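Local atomic coordinates of glucose dehydrogenase (Serratia sp. FS14, PDB entry 7CDY), a protein that belongs to the glucose/sorbosone dehydrogenase family, is built as a beta-propeller and carries a bound calcium ion. Residues 117-122 against 144-149; 88-93 against 123-128; 111-116 against 154-159. All blocks are in the same frame, centred on the assembly; numbering follows the deposited sequence.

All three contacts join parts of the chain around the passage from the sheet holding strands 90-99 and 109-114 to the sheet of strands 129-131, 137-140, 160-163 and 185-187. Interaction 2 is buried: an aromatic ring edge and one hydrogen bond from a threonine hydroxyl tie loop 123-128 to strand 90-99. Interactions 1 and 3 are only partly buried, bring two loop regions or a strand end and a loop together, and rely more on amide groups and water. Interaction 1 lies, along the chain, inside the loop that interaction 3 closes, and Gln157 of the latter bonds to both segments of the former. Interactions 2 and 3 hold neighbouring strands of one sheet, where Thr92 O meets Gln115 N.

Interaction 1 (117-122 against 144-149); sequences PKLSVG and NNQRPT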
loop_
_atom_site.group_PDB
_atom_site.type_symbol
_atom_site.label_atom_id
_atom_site.label_comp_id
_atom_site.label_asym_id
_atom_site.label_seq_id
_atom_site.Cartn_x
_atom_site.Cartn_y
_atom_site.Cartn_z
ATOM N N PRO A 117 -1.416 -9.836 -17.233
ATOM C CA PRO A 117 -0.875 -8.983 -18.293
ATOM C C PRO A 117 -0.711 -7.546 -17.804
ATOM O O PRO A 117 -1.164 -7.202 -16.712
ATOM C CB PRO A 117 -1.958 -9.056 -19.380
ATOM C CG PRO A 117 -3.224 -9.342 -18.620
ATOM C CD PRO A 117 -2.803 -10.251 -17.503
ATOM N N LYS A 118 -0.030 -6.720 -18.585
ATOM C CA LYS A 118 0.050 -5.293 -18.303
ATOM C C LYS A 118 -1.121 -4.606 -18.996
ATOM O O LYS A 118 -1.220 -4.642 -20.228
ATOM C CB LYS A 118 1.380 -4.729 -18.806
ATOM C CG LYS A 118 2.615 -5.211 -18.060
ATOM C CD LYS A 118 3.882 -4.697 -18.745
ATOM C CE LYS A 118 5.152 -5.140 -18.033
ATOM N NZ LYS A 118 5.341 -4.378 -16.763
ATOM N N LEU A 119 -2.019 -3.986 -18.213
ATOM C CA LEU A 119 -3.219 -3.391 -18.781
ATOM C C LEU A 119 -3.427 -1.926 -18.429
ATOM O O LEU A 119 -4.419 -1.340 -18.875
ATOM C CB LEU A 119 -4.470 -4.172 -18.351
ATOM C CG LEU A 119 -4.520 -5.643 -18.777
ATOM C CD1 LEU A 119 -5.738 -6.336 -18.182
ATOM C CD2 LEU A 119 -4.531 -5.782 -20.294
ATOM N N SER A 120 -2.549 -1.320 -17.637
ATOM C CA SER A 120 -2.772 0.041 -17.180
ATOM C C SER A 120 -2.267 1.073 -18.180
ATOM O O SER A 120 -1.247 0.875 -18.846
ATOM C CB SER A 120 -2.057 0.279 -15.847
ATOM O OG SER A 120 -2.335 1.572 -15.347
ATOM N N VAL A 121 -2.978 2.199 -18.250
ATOM C CA VAL A 121 -2.495 3.405 -18.913
ATOM C C VAL A 121 -2.308 4.541 -17.915
ATOM O O VAL A 121 -2.286 5.717 -18.295
ATOM C CB VAL A 121 -3.364 3.817 -20.116
ATOM C CG1 VAL A 121 -3.396 2.697 -21.145
ATOM C CG2 VAL A 121 -4.767 4.176 -19.662
ATOM N N GLY A 122 -2.173 4.209 -16.635
ATOM C CA GLY A 122 -1.909 5.211 -15.624
ATOM C C GLY A 122 -2.626 5.014 -14.303
ATOM O O GLY A 122 -2.261 5.642 -13.307
ATOM N N ASN A 144 -5.810 -2.219 -12.737
ATOM C CA ASN A 144 -5.347 -1.454 -13.895
ATOM C C ASN A 144 -6.472 -0.673 -14.575
ATOM O O ASN A 144 -6.305 -0.224 -15.727
ATOM C CB ASN A 144 -4.644 -2.339 -14.945
ATOM C CG ASN A 144 -3.299 -2.943 -14.490
ATOM O OD1 ASN A 144 -2.735 -3.747 -15.234
ATOM N ND2 ASN A 144 -2.792 -2.589 -13.312
ATOM N N ASN A 145 -7.614 -0.519 -13.901
ATOM C CA ASN A 145 -8.812 0.134 -14.427
ATOM C C ASN A 145 -9.538 -0.700 -15.475
ATOM O O ASN A 145 -10.293 -0.157 -16.282
ATOM C CB ASN A 145 -8.582 1.582 -14.905
ATOM C CG ASN A 145 -9.826 2.434 -14.796
ATOM O OD1 ASN A 145 -10.743 2.133 -14.023
ATOM N ND2 ASN A 145 -9.876 3.496 -15.586
ATOM N N GLN A 146 -9.333 -2.013 -15.474
ATOM C CA GLN A 146 -10.120 -2.948 -16.280
ATOM C C GLN A 146 -10.944 -3.773 -15.291
ATOM O O GLN A 146 -10.516 -4.830 -14.828
ATOM C CB GLN A 146 -9.210 -3.807 -17.147
ATOM C CG GLN A 146 -8.411 -2.982 -18.155
ATOM C CD GLN A 146 -9.306 -2.316 -19.189
ATOM O OE1 GLN A 146 -10.328 -2.874 -19.592
ATOM N NE2 GLN A 146 -8.928 -1.121 -19.622
ATOM N N ARG A 147 -12.137 -3.277 -14.967
ATOM C CA ARG A 147 -12.879 -3.777 -13.805
ATOM C C ARG A 147 -13.067 -5.292 -13.770
ATOM O O ARG A 147 -12.799 -5.898 -12.718
ATOM C CB ARG A 147 -14.214 -3.029 -13.646
ATOM C CG ARG A 147 -14.107 -1.515 -13.425
ATOM C CD ARG A 147 -15.490 -0.873 -13.198
ATOM N NE ARG A 147 -16.380 -1.185 -14.311
ATOM C CZ ARG A 147 -16.509 -0.422 -15.390
ATOM N NH1 ARG A 147 -17.298 -0.810 -16.381
ATOM N NH2 ARG A 147 -15.855 0.729 -15.481
ATOM N N PRO A 148 -13.525 -5.958 -14.840
ATOM C CA PRO A 148 -13.809 -7.399 -14.727
ATOM C C PRO A 148 -12.587 -8.254 -14.469
ATOM O O PRO A 148 -12.740 -9.389 -13.996
ATOM C CB PRO A 148 -14.442 -7.753 -16.084
ATOM C CG PRO A 148 -14.830 -6.460 -16.695
ATOM C CD PRO A 148 -13.882 -5.433 -16.167
ATOM N N THR A 149 -11.381 -7.756 -14.756
ATOM C CA THR A 149 -10.201 -8.602 -14.614
ATOM C C THR A 149 -9.914 -8.970 -13.160
ATOM O O THR A 149 -9.225 -9.966 -12.916
ATOM C CB THR A 149 -8.968 -7.967 -15.273
ATOM O OG1 THR A 149 -8.626 -6.747 -14.592
ATOM C CG2 THR A 149 -9.220 -7.689 -16.751
HETATM O O HOH W 1 -6.831 0.123 -18.577
HETATM O O HOH W 2 -5.200 2.596 -16.383
#
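Asn144 makes the one direct hydrogen bond between the two segments: its OD1 accepts from Leu119 N at 3.1 Å. The N-H...O angle is 147°, and the donor is tilted 29° from the amide carbonyl plane. Asn144 CG stands anti to its own carbonyl carbon (chi1 -67°), which brings it against Ser120, 3.6 Å from Ser120 N. The buried amide has further partners: OD1 also meets Gln157 NE2, while ND2 serves Gln115 OE1 and His124 O. Water extends the polar contact. One molecule donates to Leu119 O (2.8 Å) and Asn144 O (2.9 Å) and accepts from Gln146 NE2; a second links Val121 N to Asn144 O. These are two loops of the propeller, one leading from strand 109-114 to the next sheet and the other joining strands 137-140 and 160-163 of that sheet. Leu119 and Ser120 both face Ala90 as a classic beta bulge, and Ser120 OG, also bonded to Asn123 O, accepts from Gly122 N (2.9 Å) in an ST turn. Van der Waals contacts complete the join. Leu119 CD1 and Thr149 CG2 meet tip to tip at 4.0 Å, Leu119 CB rests against Gln146 CG, and Ser120 CB packs on Asn144 CG.

Interaction 2 (88-93 against 123-128); sequences GKAGTA and NHFGGK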
loop_
_atom_site.group_PDB
_atom_site.type_symbol
_atom_site.label_atom_id
_atom_site.label_comp_id
_atom_site.label_asym_id
_atom_site.label_seq_id
_atom_site.Cartn_x
_atom_site.Cartn_y
_atom_site.Cartn_z
ATOM N N GLY A 88 2.382 -0.187 -25.102
ATOM C CA GLY A 88 2.137 1.028 -24.354
ATOM C C GLY A 88 1.225 0.844 -23.162
ATOM O O GLY A 88 0.527 1.785 -22.773
ATOM N N LYS A 89 1.190 -0.357 -22.589
ATOM C CA LYS A 89 0.484 -0.619 -21.343
ATOM C C LYS A 89 1.503 -0.946 -20.264
ATOM O O LYS A 89 2.547 -1.547 -20.536
ATOM C CB LYS A 89 -0.463 -1.814 -21.476
ATOM C CG LYS A 89 -1.438 -1.720 -22.634
ATOM C CD LYS A 89 -2.381 -0.548 -22.455
ATOM C CE LYS A 89 -3.415 -0.502 -23.570
ATOM N NZ LYS A 89 -3.886 0.882 -23.848
ATOM N N ALA A 90 1.182 -0.572 -19.036
ATOM C CA ALA A 90 2.062 -0.771 -17.899
ATOM C C ALA A 90 1.414 -1.699 -16.877
ATOM O O ALA A 90 0.205 -1.956 -16.903
ATOM C CB ALA A 90 2.392 0.567 -17.232
ATOM N N GLY A 91 2.240 -2.198 -15.958
ATOM C CA GLY A 91 1.754 -2.975 -14.839
ATOM C C GLY A 91 2.720 -2.852 -13.686
ATOM O O GLY A 91 3.843 -2.372 -13.838
ATOM N N THR A 92 2.275 -3.297 -12.520
ATOM C CA THR A 92 3.107 -3.212 -11.332
ATOM C C THR A 92 4.220 -4.255 -11.366
ATOM O O THR A 92 4.036 -5.373 -11.861
ATOM C CB THR A 92 2.225 -3.403 -10.108
ATOM O OG1 THR A 92 1.189 -2.421 -10.172
ATOM C CG2 THR A 92 3.012 -3.229 -8.812
ATOM N N ALA A 93 5.393 -3.879 -10.856
ATOM C CA ALA A 93 6.511 -4.796 -10.698
ATOM C C ALA A 93 7.101 -4.614 -9.310
ATOM O O ALA A 93 6.956 -3.549 -8.692
ATOM C CB ALA A 93 7.595 -4.527 -11.745
ATOM N N ASN A 123 -3.636 4.148 -14.268
ATOM C CA ASN A 123 -4.448 3.985 -13.070
ATOM C C ASN A 123 -4.383 2.569 -12.493
ATOM O O ASN A 123 -4.147 1.589 -13.208
ATOM C CB ASN A 123 -5.916 4.374 -13.335
ATOM C CG ASN A 123 -6.087 5.867 -13.546
ATOM O OD1 ASN A 123 -5.930 6.659 -12.614
ATOM N ND2 ASN A 123 -6.394 6.260 -14.775
ATOM N N HIS A 124 -4.579 2.489 -11.175
ATOM C CA HIS A 124 -4.882 1.246 -10.446
ATOM C C HIS A 124 -3.740 0.228 -10.506
ATOM O O HIS A 124 -3.903 -0.923 -10.926
ATOM C CB HIS A 124 -6.209 0.624 -10.881
ATOM C CG HIS A 124 -7.401 1.476 -10.575
ATOM N ND1 HIS A 124 -8.688 1.021 -10.751
ATOM C CD2 HIS A 124 -7.510 2.736 -10.087
ATOM C CE1 HIS A 124 -9.545 1.967 -10.406
ATOM N NE2 HIS A 124 -8.855 3.019 -9.997
ATOM N N PHE A 125 -2.567 0.672 -10.052
ATOM C CA PHE A 125 -1.435 -0.220 -9.868
ATOM C C PHE A 125 -1.470 -0.930 -8.523
ATOM O O PHE A 125 -0.810 -1.961 -8.362
ATOM C CB PHE A 125 -0.134 0.579 -10.004
ATOM C CG PHE A 125 0.103 1.104 -11.398
ATOM C CD1 PHE A 125 0.570 0.248 -12.388
ATOM C CD2 PHE A 125 -0.172 2.429 -11.740
ATOM C CE1 PHE A 125 0.781 0.694 -13.678
ATOM C CE2 PHE A 125 0.028 2.881 -13.045
ATOM C CZ PHE A 125 0.514 2.017 -14.006
ATOM N N GLY A 126 -2.212 -0.405 -7.553
ATOM C CA GLY A 126 -2.014 -0.869 -6.186
ATOM C C GLY A 126 -0.609 -0.503 -5.750
ATOM O O GLY A 126 -0.180 0.654 -5.865
ATOM N N GLY A 127 0.150 -1.483 -5.271
ATOM C CA GLY A 127 1.574 -1.292 -5.051
ATOM C C GLY A 127 2.041 -1.445 -3.623
ATOM O O GLY A 127 3.261 -1.491 -3.396
ATOM N N LYS A 128 1.151 -1.523 -2.644
ATOM C CA LYS A 128 1.613 -1.676 -1.271
ATOM C C LYS A 128 2.207 -3.066 -1.045
ATOM O O LYS A 128 1.823 -4.052 -1.688
ATOM C CB LYS A 128 0.484 -1.417 -0.270
ATOM C CG LYS A 128 -0.162 -0.009 -0.322
ATOM C CD LYS A 128 0.829 1.136 -0.254
ATOM C CE LYS A 128 1.064 1.649 1.152
ATOM N NZ LYS A 128 2.073 2.757 1.146
#
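Ala90 and Thr92 of strand 90-99 both meet Phe125, the residue that carries the contact on the loop side. Residues 123-128 belong to the linker between two sheets of the propeller, and the chain enters at Asn123, whose O sits 4.3 Å above one face of the Phe125 ring, offset toward its rim, while bonding to Ser120 OG. His124 follows in a left-handed conformation and sends its ring away from the strand, ND1 bonding to Glu143. Phe125 then turns its edge to the strand. Ala90 CB lies near the ring plane 3.9 Å from Phe125 CE1, and Gly91 N is 4.0 Å from the same CE1. Farther along, Thr92 chi1 (-56°) sets OG1 beside the backbone N, and from there the hydroxyl donates to Phe125 O at 2.7 Å; the C=O...donor angle is 116° and the hydroxyl is tilted 16° from the carbonyl plane. Thr92 OG1 also packs 3.3 Å from Phe125 CB. Gly126 has a positive phi, and its N meets Asn192 OD1. Gly127 has backbone angles that favour glycine, and its CA lies 4.5 Å from Thr92 CG2. With all five touching residues buried, the short hydroxyl-to-carbonyl hydrogen bond satisfies a carbonyl that is shut off from solvent, while the ring edge meets the methyl of Ala90.

Interaction 3 (111-116 against 154-159); sequences VIFRQQ and DKLQGK
Phe113 and Leu156 reach toward each other tip to tip, the ring atom CE1 of Phe113 lying 3.9 Å from Leu156 CD1 in an oblique approach. Leu141, Val161 and Leu163 pack on the same ring. Leu156 also lies close to the chain beyond: its CB is 3.4 Å from Gln116 O, and its backbone N donates to that oxygen at 3.0 Å. A water bridges Gln116 O to Asp154 O. The contact thus joins the end of strand 109-114 in one sheet of the propeller to the loop that leads into strand 160-163 of the next; in strand 109-114 Ile112 and Phe113 both face Val94, a classic beta bulge. Gln115 and Gln157 cross at about a right angle, yet their amide planes are only 14° apart, with Gln157 NE2 3.9 Å from Gln115 CG. The Gln115 chain runs extended through CD (chi2 174°), and NE2 donates to Leu156 O at 3.2 Å in a nearly straight bond (167°), although the donor stands well above that carbonyl's plane. Gln115 NE2 bonds to Gly142 O as well, and its OE1 takes Thr92 N. Gln157, bent at chi2, gives its NE2 to Pro117 O.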
loop_
_atom_site.group_PDB
_atom_site.type_symbol
_atom_site.label_atom_id
_atom_site.label_comp_id
_atom_site.label_asym_id
_atom_site.label_seq_id
_atom_site.Cartn_x
_atom_site.Cartn_y
_atom_site.Cartn_z
ATOM N N VAL A 111 14.090 -7.273 -10.712
ATOM C CA VAL A 111 12.673 -7.573 -10.553
ATOM C C VAL A 111 12.490 -9.046 -10.211
ATOM O O VAL A 111 13.127 -9.931 -10.802
ATOM C CB VAL A 111 11.934 -7.204 -11.849
ATOM C CG1 VAL A 111 10.508 -7.766 -11.867
ATOM C CG2 VAL A 111 11.921 -5.692 -12.030
ATOM N N ILE A 112 11.607 -9.320 -9.258
ATOM C CA ILE A 112 11.278 -10.681 -8.846
ATOM C C ILE A 112 9.834 -11.052 -9.135
ATOM O O ILE A 112 9.476 -12.235 -9.007
ATOM C CB ILE A 112 11.602 -10.930 -7.356
ATOM C CG1 ILE A 112 10.683 -10.093 -6.453
ATOM C CG2 ILE A 112 13.084 -10.655 -7.075
ATOM C CD1 ILE A 112 10.761 -10.454 -4.973
ATOM N N PHE A 113 8.982 -10.089 -9.477
ATOM C CA PHE A 113 7.572 -10.349 -9.732
ATOM C C PHE A 113 7.032 -9.248 -10.629
ATOM O O PHE A 113 7.319 -8.064 -10.406
ATOM C CB PHE A 113 6.765 -10.394 -8.428
ATOM C CG PHE A 113 5.275 -10.369 -8.656
ATOM C CD1 PHE A 113 4.597 -11.533 -8.997
ATOM C CD2 PHE A 113 4.565 -9.174 -8.588
ATOM C CE1 PHE A 113 3.233 -11.516 -9.255
ATOM C CE2 PHE A 113 3.201 -9.152 -8.841
ATOM C CZ PHE A 113 2.538 -10.326 -9.161
ATOM N N ARG A 114 6.205 -9.638 -11.597
ATOM C CA ARG A 114 5.549 -8.692 -12.487
ATOM C C ARG A 114 4.078 -9.030 -12.577
ATOM O O ARG A 114 3.713 -10.188 -12.804
ATOM C CB ARG A 114 6.104 -8.796 -13.905
ATOM C CG ARG A 114 7.488 -8.306 -14.056
ATOM C CD ARG A 114 7.836 -8.193 -15.523
ATOM N NE ARG A 114 9.007 -7.354 -15.652
ATOM C CZ ARG A 114 10.251 -7.790 -15.508
ATOM N NH1 ARG A 114 10.484 -9.077 -15.255
ATOM N NH2 ARG A 114 11.260 -6.947 -15.617
ATOM N N GLN A 115 3.237 -8.020 -12.419
ATOM C CA GLN A 115 1.841 -8.161 -12.775
ATOM C C GLN A 115 1.733 -8.451 -14.268
ATOM O O GLN A 115 2.324 -7.748 -15.098
ATOM C CB GLN A 115 1.152 -6.841 -12.456
ATOM C CG GLN A 115 -0.328 -6.823 -12.745
ATOM C CD GLN A 115 -0.996 -5.548 -12.269
ATOM O OE1 GLN A 115 -0.520 -4.434 -12.527
ATOM N NE2 GLN A 115 -2.100 -5.704 -11.559
ATOM N N GLN A 116 0.967 -9.486 -14.614
ATOM C CA GLN A 116 0.702 -9.826 -15.996
ATOM C C GLN A 116 -0.767 -10.201 -16.123
ATOM O O GLN A 116 -1.331 -10.818 -15.208
ATOM C CB GLN A 116 1.550 -11.015 -16.453
ATOM C CG GLN A 116 3.036 -10.737 -16.490
ATOM C CD GLN A 116 3.440 -9.766 -17.586
ATOM O OE1 GLN A 116 2.608 -9.261 -18.338
ATOM N NE2 GLN A 116 4.735 -9.502 -17.682
ATOM N N ASP A 154 -6.916 -16.102 -14.069
ATOM C CA ASP A 154 -5.687 -16.191 -14.845
ATOM C C ASP A 154 -5.000 -14.841 -15.034
ATOM O O ASP A 154 -4.025 -14.755 -15.784
ATOM C CB ASP A 154 -5.949 -16.870 -16.195
ATOM C CG ASP A 154 -6.964 -16.127 -17.047
ATOM O OD1 ASP A 154 -7.791 -15.366 -16.499
ATOM O OD2 ASP A 154 -6.945 -16.325 -18.281
ATOM N N LYS A 155 -5.480 -13.790 -14.366
ATOM C CA LYS A 155 -4.927 -12.448 -14.501
ATOM C C LYS A 155 -4.534 -11.908 -13.134
ATOM O O LYS A 155 -5.237 -12.128 -12.147
ATOM C CB LYS A 155 -5.930 -11.519 -15.191
ATOM C CG LYS A 155 -6.126 -11.926 -16.652
ATOM C CD LYS A 155 -6.999 -10.990 -17.437
ATOM C CE LYS A 155 -7.217 -11.554 -18.839
ATOM N NZ LYS A 155 -8.439 -11.000 -19.470
ATOM N N LEU A 156 -3.410 -11.192 -13.074
ATOM C CA LEU A 156 -2.905 -10.665 -11.811
ATOM C C LEU A 156 -3.473 -9.288 -11.459
ATOM O O LEU A 156 -2.975 -8.624 -10.542
ATOM C CB LEU A 156 -1.376 -10.709 -11.795
ATOM C CG LEU A 156 -0.862 -12.146 -11.735
ATOM C CD1 LEU A 156 0.610 -12.195 -12.089
ATOM C CD2 LEU A 156 -1.100 -12.765 -10.365
ATOM N N GLN A 157 -4.539 -8.877 -12.124
ATOM C CA GLN A 157 -5.251 -7.655 -11.793
ATOM C C GLN A 157 -6.159 -7.874 -10.592
ATOM O O GLN A 157 -6.876 -8.877 -10.514
ATOM C CB GLN A 157 -6.135 -7.271 -12.979
ATOM C CG GLN A 157 -5.441 -6.445 -14.040
ATOM C CD GLN A 157 -4.418 -7.246 -14.810
ATOM O OE1 GLN A 157 -4.601 -8.452 -15.061
ATOM N NE2 GLN A 157 -3.325 -6.591 -15.184
ATOM N N GLY A 158 -6.188 -6.899 -9.684
ATOM C CA GLY A 158 -7.136 -6.943 -8.576
ATOM C C GLY A 158 -6.907 -8.097 -7.631
ATOM O O GLY A 158 -7.868 -8.677 -7.110
ATOM N N LYS A 159 -5.650 -8.453 -7.417
ATOM C CA LYS A 159 -5.267 -9.588 -6.599
ATOM C C LYS A 159 -4.350 -9.121 -5.479
ATOM O O LYS A 159 -3.586 -8.156 -5.629
ATOM C CB LYS A 159 -4.464 -10.610 -7.424
ATOM C CG LYS A 159 -5.117 -11.059 -8.724
ATOM C CD LYS A 159 -6.409 -11.786 -8.436
ATOM C CE LYS A 159 -7.009 -12.495 -9.655
ATOM N NZ LYS A 159 -7.618 -11.553 -10.633
HETATM O O HOH W 3 -1.542 -13.630 -15.883
#